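Local coordinates for protein kcn28 (Kitasatospora, PDB 6J31) that adopts the two-domain GT-B fold and carries a C-terminal domain of the erythromycin biosynthesis protein CIII-like family, at residues Phe81-Val86 / Tyr158-Ala163; Gln91-Tyr96 / Arg114-Asn119; Pro129-Pro134 / Pro328-Ser333; Gly219-Pro224 / Leu293-Val298; Ala227-Leu232 / Glu359-Pro364. All blocks are in the same frame, centred on the assembly; numbering follows the deposited sequence.

In the fold
Interactions 1 and 2 both use helix 74-96 of the N-terminal domain, with centres 16 Å apart and no touching atoms. Interactions 4 and 5 belong to the C-terminal domain, about 45 to 51 Å from that pair between centres. They touch each other: Asp297 N lies 2.6 Å from Val230 O, a probable hydrogen bond joining strand 229-234 to the chain leading into strand 298-301. Interaction 3 lies between, 25 to 29 Å from the centres of the other four, and joins the two domains at the cleft. The ligand BG9 lies near this junction: Thr130 of interaction 3 and Phe81 of interaction 1 line its pocket.

Interaction 1. Residues Phe81-Val86 / Tyr158-Ala163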
# COMPACT_ATOMS: atom_id res chain seq x y z
N PHE A 81 17.24 -4.94 2.09
CA PHE A 81 16.79 -3.60 2.45
C PHE A 81 17.95 -2.75 2.96
O PHE A 81 18.08 -1.58 2.57
CB PHE A 81 15.67 -3.69 3.49
CG PHE A 81 14.33 -4.01 2.91
CD1 PHE A 81 13.74 -3.17 1.98
CD2 PHE A 81 13.66 -5.17 3.27
CE1 PHE A 81 12.50 -3.47 1.43
CE2 PHE A 81 12.43 -5.48 2.72
CZ PHE A 81 11.85 -4.63 1.81
N LEU A 82 18.80 -3.32 3.81
CA LEU A 82 19.95 -2.57 4.30
C LEU A 82 20.91 -2.23 3.16
O LEU A 82 21.50 -1.14 3.14
CB LEU A 82 20.67 -3.37 5.39
CG LEU A 82 21.81 -2.68 6.13
CD1 LEU A 82 21.37 -1.34 6.70
CD2 LEU A 82 22.32 -3.57 7.24
N ASP A 83 21.05 -3.13 2.18
CA ASP A 83 21.84 -2.82 1.00
C ASP A 83 21.26 -1.63 0.25
O ASP A 83 22.00 -0.75 -0.22
CB ASP A 83 21.92 -4.03 0.07
CG ASP A 83 22.83 -5.12 0.59
OD1 ASP A 83 23.56 -4.89 1.59
OD2 ASP A 83 22.83 -6.21 -0.01
N ASP A 84 19.93 -1.59 0.12
CA ASP A 84 19.30 -0.46 -0.56
C ASP A 84 19.49 0.83 0.22
O ASP A 84 19.73 1.89 -0.38
CB ASP A 84 17.81 -0.74 -0.78
CG ASP A 84 17.15 0.28 -1.68
OD1 ASP A 84 17.62 0.46 -2.83
OD2 ASP A 84 16.16 0.91 -1.24
N ALA A 85 19.39 0.78 1.55
CA ALA A 85 19.60 1.98 2.35
C ALA A 85 21.04 2.48 2.22
O ALA A 85 21.27 3.69 2.09
CB ALA A 85 19.26 1.71 3.82
N VAL A 86 22.01 1.57 2.25
CA VAL A 86 23.41 1.95 2.11
C VAL A 86 23.66 2.56 0.73
O VAL A 86 24.42 3.53 0.59
CB VAL A 86 24.32 0.74 2.38
CG1 VAL A 86 25.75 1.02 1.96
CG2 VAL A 86 24.26 0.35 3.85
N TYR A 158 22.12 -6.58 12.39
CA TYR A 158 21.88 -5.43 13.26
C TYR A 158 23.16 -4.66 13.55
O TYR A 158 23.12 -3.45 13.78
CB TYR A 158 21.20 -5.88 14.55
CG TYR A 158 19.73 -6.14 14.37
CD1 TYR A 158 18.82 -5.10 14.35
CD2 TYR A 158 19.25 -7.43 14.20
CE1 TYR A 158 17.47 -5.32 14.18
CE2 TYR A 158 17.90 -7.67 14.02
CZ TYR A 158 17.01 -6.61 14.02
OH TYR A 158 15.67 -6.83 13.84
N ARG A 159 24.30 -5.34 13.56
CA ARG A 159 25.57 -4.63 13.73
C ARG A 159 25.88 -3.77 12.51
O ARG A 159 26.37 -2.64 12.65
CB ARG A 159 26.69 -5.63 14.00
CG ARG A 159 26.74 -6.11 15.42
CD ARG A 159 27.85 -7.11 15.62
NE ARG A 159 27.98 -7.48 17.01
CZ ARG A 159 28.59 -6.73 17.92
NH1 ARG A 159 29.12 -5.56 17.57
NH2 ARG A 159 28.66 -7.13 19.19
N ARG A 160 25.64 -4.29 11.31
CA ARG A 160 25.88 -3.51 10.11
C ARG A 160 24.94 -2.31 10.04
O ARG A 160 25.33 -1.22 9.61
CB ARG A 160 25.72 -4.39 8.87
CG ARG A 160 26.10 -3.71 7.57
CD ARG A 160 26.28 -4.72 6.46
NE ARG A 160 25.00 -5.23 5.95
CZ ARG A 160 24.55 -5.01 4.73
NH1 ARG A 160 25.25 -4.26 3.88
NH2 ARG A 160 23.38 -5.51 4.35
N PHE A 161 23.69 -2.50 10.47
CA PHE A 161 22.73 -1.41 10.49
C PHE A 161 23.20 -0.30 11.43
O PHE A 161 23.20 0.88 11.06
CB PHE A 161 21.36 -1.97 10.90
CG PHE A 161 20.19 -1.19 10.37
CD1 PHE A 161 20.24 0.19 10.25
CD2 PHE A 161 19.04 -1.85 9.97
CE1 PHE A 161 19.17 0.90 9.76
CE2 PHE A 161 17.96 -1.15 9.47
CZ PHE A 161 18.02 0.23 9.36
N ASP A 162 23.63 -0.66 12.64
CA ASP A 162 24.11 0.34 13.58
C ASP A 162 25.36 1.04 13.05
O ASP A 162 25.54 2.24 13.26
CB ASP A 162 24.40 -0.28 14.95
CG ASP A 162 23.14 -0.69 15.67
OD1 ASP A 162 22.05 -0.23 15.26
OD2 ASP A 162 23.23 -1.44 16.67
N ALA A 163 26.23 0.29 12.38
CA ALA A 163 27.43 0.89 11.81
C ALA A 163 27.08 1.89 10.71
O ALA A 163 27.72 2.93 10.58
CB ALA A 163 28.35 -0.19 11.27
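Leu82 and Phe161 face each other across two nearly parallel helical segments, whose axes are 10.9 Å apart at closest approach and differ by 15° in direction. The pair joins helix 74-96 to helix 152-167 in the N-terminal, Rossmann-like half of the GT-B fold. Leu82 is the apolar centre. With its CG anti to the backbone N (chi1 -173°), it reaches across and divides its two methyls: CD1 lies over one face of the Phe161 ring, 4.0 Å from the ring centroid and only 15° off the normal, a CH-pi contact, while CD2 covers one face of the Arg160 guanidinium at 3.4 Å from NE. The leucine thus wedges between an aromatic ring and a charged plane. Asp83 meets that plane at its edge. His157 and Trp164 of helix 152-167 extend the packing of 81-86, and Phe81, on another side of its helix, touches BG9. The Arg160 chain bends at chi3, and the carboxylate of Asp83 stands steeply to the guanidinium. One oxygen takes both donors of this salt bridge: Asp83 OD1 receives Arg160 NH1 at 2.9 Å and Arg160 NH2 at 2.8 Å, the latter from above the carboxylate plane.

Interaction 2. Residues Gln91-Tyr96 / Arg114-Asn119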
# COMPACT_ATOMS: atom_id res chain seq x y z
N GLN A 91 23.68 8.38 -3.15
CA GLN A 91 23.06 8.89 -4.37
C GLN A 91 22.18 10.09 -4.08
O GLN A 91 22.23 11.09 -4.81
CB GLN A 91 22.26 7.79 -5.05
CG GLN A 91 23.12 6.62 -5.47
CD GLN A 91 22.32 5.58 -6.20
OE1 GLN A 91 21.89 5.80 -7.33
NE2 GLN A 91 22.14 4.42 -5.57
N LEU A 92 21.38 10.03 -3.01
CA LEU A 92 20.57 11.18 -2.63
C LEU A 92 21.45 12.36 -2.25
O LEU A 92 21.14 13.51 -2.59
CB LEU A 92 19.66 10.80 -1.46
CG LEU A 92 18.54 9.81 -1.75
CD1 LEU A 92 17.74 9.59 -0.49
CD2 LEU A 92 17.65 10.30 -2.88
N ARG A 93 22.55 12.10 -1.53
CA ARG A 93 23.45 13.19 -1.15
C ARG A 93 24.03 13.87 -2.37
O ARG A 93 24.05 15.10 -2.46
CB ARG A 93 24.57 12.65 -0.25
CG ARG A 93 25.49 13.73 0.34
CD ARG A 93 26.59 13.12 1.22
NE ARG A 93 26.05 12.16 2.18
CZ ARG A 93 25.56 12.47 3.38
NH1 ARG A 93 25.53 13.73 3.79
NH2 ARG A 93 25.10 11.51 4.17
N ALA A 94 24.48 13.08 -3.35
CA ALA A 94 25.08 13.64 -4.56
C ALA A 94 24.07 14.48 -5.34
O ALA A 94 24.40 15.55 -5.86
CB ALA A 94 25.65 12.53 -5.43
N ALA A 95 22.83 14.00 -5.45
CA ALA A 95 21.83 14.70 -6.25
C ALA A 95 21.44 16.04 -5.63
O ALA A 95 21.23 17.02 -6.34
CB ALA A 95 20.60 13.82 -6.45
N TYR A 96 21.33 16.10 -4.30
CA TYR A 96 20.77 17.27 -3.63
C TYR A 96 21.81 18.16 -2.95
O TYR A 96 21.43 19.17 -2.36
CB TYR A 96 19.73 16.84 -2.60
CG TYR A 96 18.42 16.37 -3.21
CD1 TYR A 96 17.51 17.29 -3.73
CD2 TYR A 96 18.11 15.02 -3.29
CE1 TYR A 96 16.32 16.87 -4.28
CE2 TYR A 96 16.93 14.59 -3.84
CZ TYR A 96 16.03 15.52 -4.34
OH TYR A 96 14.85 15.10 -4.90
N ARG A 114 15.56 10.64 5.42
CA ARG A 114 15.55 11.26 6.75
C ARG A 114 16.96 11.43 7.30
O ARG A 114 17.27 12.47 7.89
CB ARG A 114 14.71 10.44 7.72
CG ARG A 114 14.72 10.98 9.13
CD ARG A 114 14.01 10.05 10.10
NE ARG A 114 13.93 10.63 11.44
CZ ARG A 114 13.48 9.99 12.51
NH1 ARG A 114 13.08 8.73 12.43
NH2 ARG A 114 13.45 10.62 13.68
N VAL A 115 17.82 10.43 7.09
CA VAL A 115 19.21 10.56 7.52
C VAL A 115 19.85 11.76 6.85
O VAL A 115 20.54 12.56 7.49
CB VAL A 115 19.99 9.27 7.20
CG1 VAL A 115 21.47 9.44 7.53
CG2 VAL A 115 19.39 8.08 7.94
N LEU A 116 19.58 11.93 5.55
CA LEU A 116 20.08 13.08 4.82
C LEU A 116 19.51 14.37 5.39
O LEU A 116 20.23 15.36 5.59
CB LEU A 116 19.72 12.92 3.34
CG LEU A 116 20.64 13.49 2.26
CD1 LEU A 116 19.85 13.98 1.05
CD2 LEU A 116 21.59 14.54 2.79
N ALA A 117 18.21 14.37 5.71
CA ALA A 117 17.57 15.55 6.27
C ALA A 117 18.17 15.91 7.62
O ALA A 117 18.33 17.09 7.95
CB ALA A 117 16.07 15.34 6.38
N MET A 118 18.49 14.89 8.43
CA MET A 118 19.12 15.15 9.72
C MET A 118 20.51 15.76 9.55
O MET A 118 20.88 16.68 10.30
CB MET A 118 19.18 13.85 10.53
CG MET A 118 17.82 13.44 11.10
SD MET A 118 17.74 11.72 11.61
CE MET A 118 18.53 11.81 13.21
N ASN A 119 21.27 15.29 8.56
CA ASN A 119 22.60 15.84 8.31
C ASN A 119 22.54 17.33 7.96
O ASN A 119 23.39 18.11 8.40
CB ASN A 119 23.29 15.08 7.17
CG ASN A 119 23.73 13.67 7.57
OD1 ASN A 119 23.83 13.35 8.75
ND2 ASN A 119 23.99 12.84 6.58
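Leu116 projects from helix 112-120 toward helix 74-96 and splits its two methyls between neighbouring residues there. Its CD1 meets the backbone and base of Leu92, 3.9 Å from Leu92 O and 4.1 Å from Leu92 CB. Its CD2 turns to the other partner and lies over one face of the Arg93 guanidinium, 4.1 Å from Arg93 NH1. The arginine gets there by a long detour: its first two torsions run extended, and the chain then bends at chi3 (-48°), which turns the charged end from the flank of its own helix toward the other one. The side-chain end of Asn119, one turn beyond Leu116, comes to the edge of the guanidinium, so the charged group has an apolar neighbour over a face and an amide at its rim. The contact is partly buried, with the leucines inside and the Arg93 and Asn119 ends nearer the surface.

In the second shell, Trp120 touches both Arg93 and Tyr96, while Ala113 supports Leu92. Phe104 of strand 103-107 underlies Leu116 and also takes an edge-to-face stack with Tyr96. The segment axes cross at -51°, 10.4 Å apart at closest approach. Helix 112-120 links the parallel neighbours 103-107 and 124-128, and the two helices packed on the sheet beside Phe104 belong to the beta-alpha-beta architecture of the Rossmann-like N-terminal domain.

Interaction 3. Residues Pro129-Pro134 / Pro328-Ser333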
# COMPACT_ATOMS: atom_id res chain seq x y z
N PRO A 129 2.30 4.43 3.12
CA PRO A 129 1.19 3.94 2.28
C PRO A 129 0.27 2.95 2.96
O PRO A 129 -0.79 2.63 2.39
CB PRO A 129 1.93 3.27 1.11
CG PRO A 129 3.18 2.75 1.74
CD PRO A 129 3.58 3.80 2.76
N THR A 130 0.61 2.47 4.15
CA THR A 130 -0.25 1.55 4.88
C THR A 130 -0.16 1.92 6.36
O THR A 130 0.44 2.93 6.73
CB THR A 130 0.15 0.09 4.61
OG1 THR A 130 -0.83 -0.79 5.18
CG2 THR A 130 1.51 -0.22 5.22
N TRP A 131 -0.78 1.11 7.21
CA TRP A 131 -0.80 1.43 8.63
C TRP A 131 0.60 1.36 9.22
O TRP A 131 1.48 0.66 8.72
CB TRP A 131 -1.75 0.50 9.38
CG TRP A 131 -1.65 -0.97 9.08
CD1 TRP A 131 -2.38 -1.66 8.16
CD2 TRP A 131 -0.80 -1.93 9.72
NE1 TRP A 131 -2.03 -2.99 8.18
CE2 TRP A 131 -1.07 -3.18 9.13
CE3 TRP A 131 0.17 -1.86 10.73
CZ2 TRP A 131 -0.40 -4.35 9.51
CZ3 TRP A 131 0.83 -3.02 11.11
CH2 TRP A 131 0.54 -4.25 10.50
N VAL A 132 0.80 2.12 10.29
CA VAL A 132 2.09 2.23 10.93
C VAL A 132 2.13 1.33 12.16
O VAL A 132 1.11 0.81 12.61
CB VAL A 132 2.42 3.70 11.31
CG1 VAL A 132 2.45 4.58 10.07
CG2 VAL A 132 1.40 4.22 12.32
N MET A 133 3.32 1.14 12.71
CA MET A 133 3.51 0.29 13.89
C MET A 133 3.77 1.18 15.08
O MET A 133 4.89 1.70 15.24
CB MET A 133 4.68 -0.68 13.69
CG MET A 133 5.77 -0.13 12.80
SD MET A 133 5.98 -1.15 11.34
CE MET A 133 4.93 -2.51 11.79
N PRO A 134 2.79 1.39 15.96
CA PRO A 134 3.01 2.30 17.09
C PRO A 134 4.02 1.73 18.07
O PRO A 134 4.33 0.54 18.08
CB PRO A 134 1.63 2.43 17.72
CG PRO A 134 0.93 1.15 17.35
CD PRO A 134 1.45 0.79 15.99
N PRO A 328 -2.73 -9.94 6.79
CA PRO A 328 -3.54 -10.53 7.88
C PRO A 328 -4.23 -9.49 8.74
O PRO A 328 -5.43 -9.63 9.03
CB PRO A 328 -2.51 -11.34 8.68
CG PRO A 328 -1.39 -11.57 7.75
CD PRO A 328 -1.32 -10.33 6.92
N ALA A 329 -3.52 -8.43 9.14
CA ALA A 329 -4.16 -7.38 9.93
C ALA A 329 -5.23 -6.66 9.12
O ALA A 329 -6.30 -6.35 9.65
CB ALA A 329 -3.11 -6.39 10.44
N ASN A 330 -4.98 -6.42 7.83
CA ASN A 330 -5.97 -5.77 6.98
C ASN A 330 -7.24 -6.61 6.88
O ASN A 330 -8.36 -6.07 6.88
CB ASN A 330 -5.40 -5.52 5.59
CG ASN A 330 -4.32 -4.45 5.58
OD1 ASN A 330 -4.08 -3.77 6.57
ND2 ASN A 330 -3.66 -4.30 4.43
N ALA A 331 -7.08 -7.94 6.80
CA ALA A 331 -8.24 -8.83 6.79
C ALA A 331 -9.01 -8.72 8.09
O ALA A 331 -10.25 -8.74 8.09
CB ALA A 331 -7.78 -10.27 6.55
N GLU A 332 -8.30 -8.63 9.22
CA GLU A 332 -8.97 -8.50 10.51
C GLU A 332 -9.77 -7.20 10.59
O GLU A 332 -10.91 -7.19 11.07
CB GLU A 332 -7.94 -8.56 11.64
CG GLU A 332 -7.43 -9.95 11.96
CD GLU A 332 -8.55 -10.97 12.02
OE1 GLU A 332 -9.54 -10.72 12.74
OE2 GLU A 332 -8.43 -12.03 11.36
N SER A 333 -9.20 -6.11 10.08
CA SER A 333 -9.86 -4.81 10.17
C SER A 333 -11.19 -4.81 9.43
O SER A 333 -12.22 -4.43 9.99
CB SER A 333 -8.94 -3.72 9.63
OG SER A 333 -7.71 -3.70 10.35
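Trp131 reaches from the loop after strand 124-128 to Ala329 and Asn330 on helix 327-336, so that one indole carries the contact of these two segments across the domain boundary. Its tight part is polar as well as apolar. Trp131 NE1 donates to Asn330 OD1 at 2.7 Å, with a bent N-H...O angle of 131°; the oxygen lies close to the indole plane, whereas the donor is tilted 29° from the plane of the amide carbonyl. Ring and amide are almost perpendicular. Alongside this bond the benzo part packs on the helix, Trp131 CZ2 lying 3.5 Å from Ala329 CB. The first torsion of Trp131 (chi1 46°) sets CG between the backbone N and the carbonyl carbon and aims the ring at the helix. Asn330 is fixed from behind, its ND2 donating to Gly303 O.

The backbones themselves stay apart, the CA atoms of Trp131 and Asn330 9.0 Å from each other, and on the solvent side Glu332 makes a salt bridge with Arg342 rather than meeting the loop. On the buried side, Thr130 touches BG9 and bonds through OG1 to Asp326. Met305 packs against Thr130, Trp131 and Asn330 alike, which sets this bridge between the loop that follows strand 124-128 and helices 305-314 and 327-336.

Interaction 4. Residues Gly219-Pro224 / Leu293-Val298; sequences GDWKRP and LEQADV
Arg223 and Gln295 mark the closest backbone approach, their CA atoms 6.4 Å apart, where the extended run of 219-224 passes the turn that follows helix 289-294. Neither segment pairs with the other through backbone hydrogen bonds, and the contact is gathered round a single side chain. The first torsion of Gln295 (chi1 -45°) sets CG beside the backbone N and brings it to 3.6 Å from Trp221 O, while the bend at chi2 turns the amide end. Gln295 CB approaches the six-membered edge of the indole, 3.9 Å from Trp221 CZ3, close to the ring plane. Ring and amide planes are about 45° apart.

The 219-224 run belongs to the linker that leaves the N-terminal domain and leads into strand 229-234, the first strand in chain order of the C-terminal half of the GT-B fold, lying inside its parallel, Rossmann-like sheet. Trp221 anchors it there. Its NE1 is hydrogen-bonded to Glu282, and its ring touches Val262 of the sheet as well as Ala291 and Val292 of helix 289-294, so Gln295 adds to a ring already held on other sides.

Farther along, Gln295 OE1 comes to 4.2 Å from Arg223 CB, and the Lys222 ammonium NZ stands 4.3 Å from Gln295 NE2. Near the helix end, Asp220 OD2 and Glu294 OE1 are 5.4 Å apart, two carboxylates that would probably repel mildly at this exposed surface, and Glu294 also makes a long, weak ion pair with Arg215.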
# COMPACT_ATOMS: atom_id res chain seq x y z
N GLY A 219 -10.52 3.38 -19.08
CA GLY A 219 -11.61 2.71 -19.75
C GLY A 219 -12.81 2.52 -18.84
O GLY A 219 -12.70 2.54 -17.61
N ASP A 220 -13.97 2.32 -19.45
CA ASP A 220 -15.20 2.12 -18.72
C ASP A 220 -15.66 0.68 -18.90
O ASP A 220 -15.48 0.09 -19.97
CB ASP A 220 -16.28 3.10 -19.21
CG ASP A 220 -17.30 3.43 -18.14
OD1 ASP A 220 -17.98 2.50 -17.65
OD2 ASP A 220 -17.42 4.62 -17.78
N TRP A 221 -16.27 0.11 -17.87
CA TRP A 221 -16.75 -1.26 -17.91
C TRP A 221 -18.24 -1.28 -17.60
O TRP A 221 -18.66 -0.81 -16.54
CB TRP A 221 -15.98 -2.14 -16.93
CG TRP A 221 -16.23 -3.61 -17.10
CD1 TRP A 221 -15.53 -4.47 -17.90
CD2 TRP A 221 -17.24 -4.39 -16.46
NE1 TRP A 221 -16.05 -5.74 -17.80
CE2 TRP A 221 -17.10 -5.71 -16.92
CE3 TRP A 221 -18.26 -4.09 -15.55
CZ2 TRP A 221 -17.94 -6.74 -16.49
CZ3 TRP A 221 -19.09 -5.11 -15.12
CH2 TRP A 221 -18.92 -6.42 -15.60
N LYS A 222 -19.04 -1.81 -18.52
CA LYS A 222 -20.48 -1.89 -18.37
C LYS A 222 -20.90 -3.32 -18.04
O LYS A 222 -20.40 -4.28 -18.63
CB LYS A 222 -21.20 -1.38 -19.63
CG LYS A 222 -21.09 0.14 -19.80
CD LYS A 222 -21.59 0.90 -18.55
CE LYS A 222 -23.11 0.92 -18.46
NZ LYS A 222 -23.60 1.58 -17.20
N ARG A 223 -21.80 -3.44 -17.07
CA ARG A 223 -22.31 -4.74 -16.66
C ARG A 223 -23.02 -5.42 -17.83
O ARG A 223 -23.88 -4.81 -18.48
CB ARG A 223 -23.31 -4.59 -15.52
CG ARG A 223 -23.90 -5.91 -15.05
CD ARG A 223 -24.77 -5.72 -13.84
NE ARG A 223 -25.98 -4.99 -14.22
CZ ARG A 223 -27.10 -5.57 -14.65
NH1 ARG A 223 -27.17 -6.88 -14.78
NH2 ARG A 223 -28.15 -4.82 -14.98
N PRO A 224 -22.68 -6.67 -18.14
CA PRO A 224 -23.36 -7.36 -19.25
C PRO A 224 -24.84 -7.51 -18.93
O PRO A 224 -25.22 -7.90 -17.82
CB PRO A 224 -22.65 -8.72 -19.31
CG PRO A 224 -21.36 -8.52 -18.59
CD PRO A 224 -21.66 -7.52 -17.51
N LEU A 293 -15.21 -2.32 -10.10
CA LEU A 293 -15.79 -2.15 -8.77
C LEU A 293 -17.01 -1.23 -8.81
O LEU A 293 -17.90 -1.36 -7.96
CB LEU A 293 -14.75 -1.60 -7.80
CG LEU A 293 -13.60 -2.56 -7.46
CD1 LEU A 293 -12.63 -1.92 -6.48
CD2 LEU A 293 -14.14 -3.89 -6.93
N GLU A 294 -17.08 -0.34 -9.79
CA GLU A 294 -18.24 0.53 -9.93
C GLU A 294 -19.52 -0.27 -10.14
O GLU A 294 -20.60 0.17 -9.74
CB GLU A 294 -18.03 1.49 -11.10
CG GLU A 294 -18.18 2.96 -10.75
CD GLU A 294 -18.04 3.87 -11.96
OE1 GLU A 294 -16.90 4.09 -12.42
OE2 GLU A 294 -19.08 4.36 -12.46
N GLN A 295 -19.41 -1.45 -10.76
CA GLN A 295 -20.55 -2.30 -11.04
C GLN A 295 -20.52 -3.59 -10.24
O GLN A 295 -21.35 -4.48 -10.48
CB GLN A 295 -20.60 -2.62 -12.54
CG GLN A 295 -20.36 -1.43 -13.46
CD GLN A 295 -21.55 -0.51 -13.60
OE1 GLN A 295 -22.70 -0.96 -13.60
NE2 GLN A 295 -21.29 0.78 -13.72
N ALA A 296 -19.58 -3.72 -9.31
CA ALA A 296 -19.39 -4.97 -8.58
C ALA A 296 -20.31 -5.08 -7.38
O ALA A 296 -20.65 -4.08 -6.72
CB ALA A 296 -17.93 -5.10 -8.13
N ASP A 297 -20.71 -6.31 -7.08
CA ASP A 297 -21.46 -6.62 -5.87
C ASP A 297 -20.61 -7.29 -4.80
O ASP A 297 -21.00 -7.29 -3.63
CB ASP A 297 -22.67 -7.51 -6.21
CG ASP A 297 -23.65 -6.82 -7.15
OD1 ASP A 297 -24.42 -5.96 -6.67
OD2 ASP A 297 -23.66 -7.14 -8.36
N VAL A 298 -19.47 -7.87 -5.18
CA VAL A 298 -18.51 -8.43 -4.23
C VAL A 298 -17.13 -8.36 -4.86
O VAL A 298 -17.00 -8.34 -6.09
CB VAL A 298 -18.88 -9.87 -3.80
CG1 VAL A 298 -18.55 -10.85 -4.90
CG2 VAL A 298 -18.14 -10.25 -2.53

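Interaction 5. Residues Ala227-Leu232 / Glu359-Pro364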
# COMPACT_ATOMS: atom_id res chain seq x y z
N ALA A 227 -27.02 -10.08 -16.32
CA ALA A 227 -26.24 -10.47 -15.15
C ALA A 227 -26.71 -9.62 -13.98
O ALA A 227 -26.41 -8.42 -13.92
CB ALA A 227 -24.75 -10.29 -15.40
N GLU A 228 -27.44 -10.23 -13.05
CA GLU A 228 -28.01 -9.48 -11.94
C GLU A 228 -26.94 -9.01 -10.96
O GLU A 228 -27.03 -7.90 -10.42
CB GLU A 228 -29.07 -10.32 -11.23
CG GLU A 228 -29.86 -11.19 -12.19
CD GLU A 228 -31.35 -11.12 -11.95
OE1 GLU A 228 -31.77 -11.30 -10.79
OE2 GLU A 228 -32.10 -10.88 -12.92
N LYS A 229 -25.93 -9.84 -10.71
CA LYS A 229 -24.88 -9.50 -9.76
C LYS A 229 -23.52 -9.71 -10.41
O LYS A 229 -23.35 -10.57 -11.28
CB LYS A 229 -25.00 -10.35 -8.48
CG LYS A 229 -26.30 -10.14 -7.72
CD LYS A 229 -26.09 -9.41 -6.40
CE LYS A 229 -27.43 -9.03 -5.78
NZ LYS A 229 -27.29 -8.64 -4.34
N VAL A 230 -22.55 -8.89 -10.00
CA VAL A 230 -21.21 -8.91 -10.57
C VAL A 230 -20.20 -9.15 -9.46
O VAL A 230 -20.25 -8.50 -8.41
CB VAL A 230 -20.90 -7.59 -11.30
CG1 VAL A 230 -19.42 -7.50 -11.65
CG2 VAL A 230 -21.76 -7.46 -12.55
N ALA A 231 -19.27 -10.07 -9.70
CA ALA A 231 -18.18 -10.36 -8.79
C ALA A 231 -16.85 -10.10 -9.48
O ALA A 231 -16.68 -10.46 -10.65
CB ALA A 231 -18.23 -11.80 -8.30
N LEU A 232 -15.91 -9.50 -8.76
CA LEU A 232 -14.56 -9.29 -9.24
C LEU A 232 -13.59 -10.06 -8.36
O LEU A 232 -13.62 -9.91 -7.13
CB LEU A 232 -14.18 -7.81 -9.26
CG LEU A 232 -12.70 -7.53 -9.52
CD1 LEU A 232 -12.28 -8.00 -10.91
CD2 LEU A 232 -12.36 -6.06 -9.31
N GLU A 359 -23.95 -14.43 0.51
CA GLU A 359 -24.43 -13.81 1.74
C GLU A 359 -23.98 -12.36 1.85
O GLU A 359 -24.77 -11.48 2.20
CB GLU A 359 -23.94 -14.62 2.95
CG GLU A 359 -24.81 -15.82 3.27
CD GLU A 359 -24.03 -16.95 3.90
OE1 GLU A 359 -23.03 -16.67 4.60
OE2 GLU A 359 -24.42 -18.12 3.70
N LEU A 360 -22.71 -12.09 1.54
CA LEU A 360 -22.18 -10.73 1.63
C LEU A 360 -22.93 -9.78 0.70
O LEU A 360 -23.24 -8.65 1.08
CB LEU A 360 -20.69 -10.73 1.31
CG LEU A 360 -19.74 -10.09 2.32
CD1 LEU A 360 -20.00 -10.64 3.70
CD2 LEU A 360 -18.32 -10.38 1.90
N ALA A 361 -23.23 -10.23 -0.53
CA ALA A 361 -23.83 -9.34 -1.51
C ALA A 361 -25.29 -9.04 -1.21
O ALA A 361 -25.80 -8.00 -1.64
CB ALA A 361 -23.70 -9.95 -2.91
N SER A 362 -25.98 -9.92 -0.49
CA SER A 362 -27.41 -9.78 -0.23
C SER A 362 -27.72 -9.15 1.12
O SER A 362 -28.87 -8.75 1.35
CB SER A 362 -28.10 -11.14 -0.33
OG SER A 362 -27.52 -12.07 0.58
N ASP A 363 -26.75 -9.04 2.02
CA ASP A 363 -26.99 -8.55 3.37
C ASP A 363 -27.20 -7.04 3.35
O ASP A 363 -26.26 -6.30 3.04
CB ASP A 363 -25.81 -8.91 4.27
CG ASP A 363 -26.06 -8.63 5.73
OD1 ASP A 363 -26.95 -7.81 6.06
OD2 ASP A 363 -25.36 -9.24 6.57
N PRO A 364 -28.38 -6.53 3.70
CA PRO A 364 -28.59 -5.08 3.69
C PRO A 364 -27.82 -4.35 4.78
O PRO A 364 -27.48 -3.17 4.60
CB PRO A 364 -30.10 -4.93 3.88
CG PRO A 364 -30.50 -6.17 4.62
CD PRO A 364 -29.59 -7.26 4.13
O HOH W 1 -25.77 -6.43 -4.19
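Lys229 NZ donates a 2.7 Å hydrogen bond to a water, and the same water donates to Ala361 O at 3.0 Å, giving a one-water bridge between strand and helix. It links strand 229-234, an inner strand of the parallel, Rossmann-like sheet of the C-terminal domain, between 259-264 and 298-301, to the last turn of helix 350-362. The direct separation of Lys229 NZ and Ala361 O is 3.1 Å, but the link rests on the water. A carbonyl in the final turn of a helix lies at its negative dipole end, which would be expected to attract a lysine.

The backbones stay well apart, with the CA atoms of Lys229 and Ala361 8.3 Å from each other, and the lysine chain has to span the gap. Its torsions place CG beside the backbone N and bend the chain at chi2 (-110°), after which it runs extended to the helix. Trp259 of strand 259-264 touches the side chains of both Lys229 and Ala361. Beyond the contact the chain turns at once into another helix: Asp363 is its N-cap, with OD1 accepting from Ala365 N. Across the contact, Ala361 also presents its methyl to the ammonium, its CB standing 4.1 Å from Lys229 NZ.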